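PDB 4Q9D: benzoylformate decarboxylase from Mycobacterium smegmatis, which belongs to the thiamine pyrophosphate enzyme family and binds a magnesium ion in its C-terminal TPP binding domain. Local coordinates for residues P116-M121 with P156-I161; G215-G220 with T392-F397. One frame throughout, in Å; residues are numbered along the deposited sequence.

Contact 1: residues P116-M121 with P156-I161; sequences PDATTM and PVFLSI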
# COMPACT_ATOMS: atom_id res chain seq x y z
N PRO B 116 -7.21 -10.40 -5.96
CA PRO B 116 -6.51 -10.46 -4.66
C PRO B 116 -5.99 -9.10 -4.21
O PRO B 116 -5.52 -8.32 -5.05
CB PRO B 116 -5.34 -11.44 -4.91
CG PRO B 116 -5.10 -11.38 -6.39
CD PRO B 116 -6.48 -11.10 -7.03
N ASP B 117 -6.11 -8.82 -2.91
CA ASP B 117 -5.70 -7.54 -2.36
C ASP B 117 -6.37 -6.42 -3.15
O ASP B 117 -5.72 -5.44 -3.52
CB ASP B 117 -4.16 -7.42 -2.43
CG ASP B 117 -3.61 -6.30 -1.55
OD1 ASP B 117 -4.37 -5.69 -0.74
OD2 ASP B 117 -2.39 -6.04 -1.64
N ALA B 118 -7.67 -6.57 -3.41
CA ALA B 118 -8.45 -5.62 -4.19
C ALA B 118 -8.39 -4.19 -3.68
O ALA B 118 -8.39 -3.27 -4.48
CB ALA B 118 -9.96 -6.08 -4.31
N THR B 119 -8.38 -4.00 -2.36
CA THR B 119 -8.41 -2.65 -1.82
C THR B 119 -7.12 -1.86 -2.14
O THR B 119 -7.13 -0.65 -2.14
CB THR B 119 -8.63 -2.61 -0.29
OG1 THR B 119 -7.59 -3.34 0.36
CG2 THR B 119 -10.00 -3.18 0.06
N THR B 120 -6.01 -2.55 -2.40
CA THR B 120 -4.76 -1.85 -2.74
C THR B 120 -4.76 -1.31 -4.16
O THR B 120 -4.14 -0.27 -4.45
CB THR B 120 -3.54 -2.79 -2.51
OG1 THR B 120 -3.47 -3.09 -1.12
CG2 THR B 120 -2.25 -2.12 -2.92
N MET B 121 -5.50 -1.98 -5.04
CA MET B 121 -5.42 -1.67 -6.47
C MET B 121 -5.73 -0.21 -6.85
O MET B 121 -4.96 0.42 -7.55
CB MET B 121 -6.27 -2.65 -7.32
CG MET B 121 -6.04 -2.48 -8.82
SD MET B 121 -7.05 -3.69 -9.77
CE MET B 121 -6.39 -3.30 -11.39
N PRO B 156 -13.85 10.01 -5.13
CA PRO B 156 -14.32 8.65 -5.43
C PRO B 156 -13.92 7.66 -4.35
O PRO B 156 -12.90 7.83 -3.66
CB PRO B 156 -13.62 8.32 -6.75
CG PRO B 156 -12.31 9.13 -6.68
CD PRO B 156 -12.71 10.42 -5.98
N VAL B 157 -14.71 6.60 -4.20
CA VAL B 157 -14.36 5.54 -3.27
C VAL B 157 -14.54 4.19 -3.96
O VAL B 157 -15.21 4.11 -4.99
CB VAL B 157 -15.21 5.60 -1.98
CG1 VAL B 157 -15.06 6.98 -1.30
CG2 VAL B 157 -16.67 5.34 -2.31
N PHE B 158 -13.92 3.14 -3.40
CA PHE B 158 -13.95 1.83 -4.02
C PHE B 158 -14.49 0.75 -3.06
O PHE B 158 -14.06 0.63 -1.90
CB PHE B 158 -12.53 1.43 -4.51
CG PHE B 158 -12.46 0.06 -5.15
CD1 PHE B 158 -12.88 -0.14 -6.47
CD2 PHE B 158 -11.92 -1.01 -4.47
CE1 PHE B 158 -12.79 -1.40 -7.08
CE2 PHE B 158 -11.85 -2.27 -5.05
CZ PHE B 158 -12.29 -2.48 -6.35
N LEU B 159 -15.42 -0.06 -3.57
CA LEU B 159 -15.98 -1.18 -2.81
C LEU B 159 -15.89 -2.41 -3.64
O LEU B 159 -16.38 -2.43 -4.77
CB LEU B 159 -17.46 -0.93 -2.54
CG LEU B 159 -17.95 -0.38 -1.22
CD1 LEU B 159 -19.48 -0.35 -1.28
CD2 LEU B 159 -17.50 -1.30 -0.08
N SER B 160 -15.29 -3.45 -3.09
CA SER B 160 -15.15 -4.73 -3.76
C SER B 160 -16.14 -5.70 -3.10
O SER B 160 -16.12 -5.84 -1.87
CB SER B 160 -13.75 -5.26 -3.51
OG SER B 160 -13.57 -6.47 -4.22
N ILE B 161 -16.99 -6.37 -3.89
CA ILE B 161 -18.03 -7.23 -3.30
C ILE B 161 -17.99 -8.66 -3.86
O ILE B 161 -18.35 -8.91 -5.03
CB ILE B 161 -19.47 -6.68 -3.53
CG1 ILE B 161 -19.56 -5.16 -3.24
CG2 ILE B 161 -20.50 -7.51 -2.71
CD1 ILE B 161 -19.30 -4.85 -1.78
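The hydroxyl of S160 packs against the methyl group of A118, with S160 OG 3.6 Å from A118 CB. S160 OG is a buried polar atom, and it is satisfied by a hydrogen bond to E131 OE1. The carbonyl oxygen of A118 meets the ring of F158: F158 CE2 lies 3.6 Å from A118 O in an oblique approach. In its own segment, A118 O accepts a hydrogen bond from M121 N at 3.2 Å. With CG anti to the backbone N (chi1 179°), the CE2 corner of the F158 ring is brought up to this carbonyl. The methyl group of A118 adds a looser apolar contact, with CB 4.3 Å from F158 CE2.

The small methyl group therefore lies beside both a ring and a hydroxyl. F158 and S160 can share this neighbour because they are two residues apart on strand 157-162 and point to the same side of it. L159, between them, points to the other side.

The loop holds its own shape. T120 N bonds to D117 O at 3.1 Å. T120 OG1 donates to D117 OD1 at 2.8 Å, meeting the oxygen from above the carboxylate plane, 42° out of it. D117 OD2 forms a salt bridge with K123 of a neighbouring subunit. Packing from another neighbouring subunit reaches P116, D117, T120 and M121, so this loop lies where subunits meet.

This is loop-on-sheet packing in the N-terminal domain of the THDP-binding fold, on a six-stranded parallel sheet of order 2-1-3-4-6-5. Strand 157-162 runs between strands 95-101 and 128-130. A118 and S160 both touch Q101 of strand 95-101, and F158 touches A99 of the same strand. On the other face, V157 and L159 pack against helix 138-150.

Contact 2: residues G215-G220 with T392-F397; sequences GAWDAG and THPASF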
# COMPACT_ATOMS: atom_id res chain seq x y z
N GLY B 215 -21.59 25.49 -6.60
CA GLY B 215 -22.81 26.22 -6.96
C GLY B 215 -22.66 27.68 -6.52
O GLY B 215 -23.65 28.35 -6.25
N ALA B 216 -21.43 28.17 -6.43
CA ALA B 216 -21.18 29.50 -5.84
C ALA B 216 -20.89 30.60 -6.89
O ALA B 216 -20.27 31.61 -6.59
CB ALA B 216 -20.05 29.41 -4.82
N TRP B 217 -21.32 30.38 -8.12
CA TRP B 217 -21.13 31.36 -9.18
C TRP B 217 -21.60 32.78 -8.78
O TRP B 217 -20.86 33.77 -8.89
CB TRP B 217 -21.90 30.86 -10.39
CG TRP B 217 -21.92 31.70 -11.59
CD1 TRP B 217 -22.80 32.72 -11.86
CD2 TRP B 217 -21.09 31.57 -12.75
NE1 TRP B 217 -22.54 33.24 -13.11
CE2 TRP B 217 -21.51 32.54 -13.68
CE3 TRP B 217 -20.02 30.72 -13.09
CZ2 TRP B 217 -20.90 32.70 -14.93
CZ3 TRP B 217 -19.42 30.87 -14.34
CH2 TRP B 217 -19.87 31.87 -15.25
N ASP B 218 -22.84 32.88 -8.30
CA ASP B 218 -23.39 34.18 -7.94
C ASP B 218 -22.67 34.77 -6.74
O ASP B 218 -22.39 35.96 -6.72
CB ASP B 218 -24.91 34.08 -7.68
CG ASP B 218 -25.68 33.76 -8.95
OD1 ASP B 218 -25.16 34.06 -10.04
OD2 ASP B 218 -26.77 33.18 -8.86
N ALA B 219 -22.36 33.95 -5.74
CA ALA B 219 -21.67 34.45 -4.57
C ALA B 219 -20.29 34.94 -4.95
O ALA B 219 -19.78 35.88 -4.35
CB ALA B 219 -21.57 33.39 -3.46
N GLY B 220 -19.65 34.29 -5.92
CA GLY B 220 -18.32 34.73 -6.33
C GLY B 220 -18.41 36.11 -7.01
O GLY B 220 -17.60 37.01 -6.78
N THR B 392 -20.03 32.03 -19.85
CA THR B 392 -20.82 33.11 -19.28
C THR B 392 -21.94 32.57 -18.38
O THR B 392 -22.67 33.34 -17.81
CB THR B 392 -21.44 34.00 -20.41
OG1 THR B 392 -22.22 33.19 -21.28
CG2 THR B 392 -20.33 34.66 -21.23
N HIS B 393 -22.05 31.25 -18.26
CA HIS B 393 -23.03 30.65 -17.35
C HIS B 393 -22.37 29.65 -16.39
O HIS B 393 -21.35 29.03 -16.73
CB HIS B 393 -24.14 29.95 -18.14
CG HIS B 393 -24.98 30.88 -18.97
ND1 HIS B 393 -24.46 31.66 -19.98
CD2 HIS B 393 -26.31 31.13 -18.94
CE1 HIS B 393 -25.44 32.36 -20.53
NE2 HIS B 393 -26.57 32.06 -19.92
N PRO B 394 -22.97 29.45 -15.21
CA PRO B 394 -22.40 28.43 -14.31
C PRO B 394 -22.58 27.02 -14.88
O PRO B 394 -23.45 26.77 -15.72
CB PRO B 394 -23.20 28.61 -13.01
CG PRO B 394 -24.53 29.19 -13.47
CD PRO B 394 -24.17 30.10 -14.65
N ALA B 395 -21.74 26.10 -14.42
CA ALA B 395 -21.84 24.69 -14.81
C ALA B 395 -21.94 24.50 -16.32
O ALA B 395 -22.72 23.69 -16.80
CB ALA B 395 -23.03 24.02 -14.09
N SER B 396 -21.13 25.24 -17.09
CA SER B 396 -21.27 25.20 -18.54
C SER B 396 -19.95 25.00 -19.24
O SER B 396 -19.85 25.18 -20.45
CB SER B 396 -21.96 26.47 -19.05
OG SER B 396 -23.26 26.56 -18.51
N PHE B 397 -18.93 24.66 -18.46
CA PHE B 397 -17.61 24.36 -19.00
C PHE B 397 -17.06 23.18 -18.21
O PHE B 397 -17.11 23.18 -16.97
CB PHE B 397 -16.64 25.53 -18.85
CG PHE B 397 -15.27 25.20 -19.36
CD1 PHE B 397 -14.97 25.39 -20.70
CD2 PHE B 397 -14.32 24.63 -18.52
CE1 PHE B 397 -13.69 25.04 -21.21
CE2 PHE B 397 -13.06 24.30 -19.00
CZ PHE B 397 -12.74 24.51 -20.36
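The indole of W217 lies with one face against the backbone and ring of P394 and the main-chain carbonyl of H393. P394 N sits 3.6 Å above the ring plane, over its centre. H393 C is 3.5 Å above the same plane, displaced toward the rim. D218 OD1 lies at the edge, in the plane. T392 O approaches obliquely, 3.4 Å from W217 CZ2. T392 OG1 lies at the edge of the H393 ring, in its plane, 3.0 Å from H393 ND1; either could be the donor.

P394 makes a CH-pi contact: CD is 3.8 Å from the centroid of the five-membered ring and 10° off its normal. P394 CB adds apolar packing, 3.6 Å from W217 CG. A first torsion of 178° swings the indole off the start of the helix and lays it against 392-394. Within the loop, S396 OG donates to P394 O at 2.8 Å, from above the carbonyl plane.

The contact joins two domains: W217 of the central domain packs on a loop of the C-terminal TPP binding domain. A216 is the N-cap of helix 217-227, and G215 ends helix 209-213 in a Schellman motif. D212 of helix 209-213 touches both W217 and P394, and its OD1 accepts a hydrogen bond from A395 N. The 392-397 loop then leads into strand 397-399.

In the fold
From the N terminus, contact 1 comes first. It closes a loop of 34 residues that contains strand 128-130 and helix 138-150. It ties the segment after strand 95-101 to strand 157-162 within the N-terminal sheet. Contact 2 opens only after contact 1 has closed, so the two run in series and neither nest nor cross. It spans 171 residues and joins the central domain, at helix 217-227, to the C-terminal TPP binding domain, at the loop before strand 397-399. Contact 1 stays within the N-terminal domain, whereas contact 2 links two domains. Their centres are 35 Å apart, on opposite sides of the chain's centre, and their nearest atoms are about 17 Å apart.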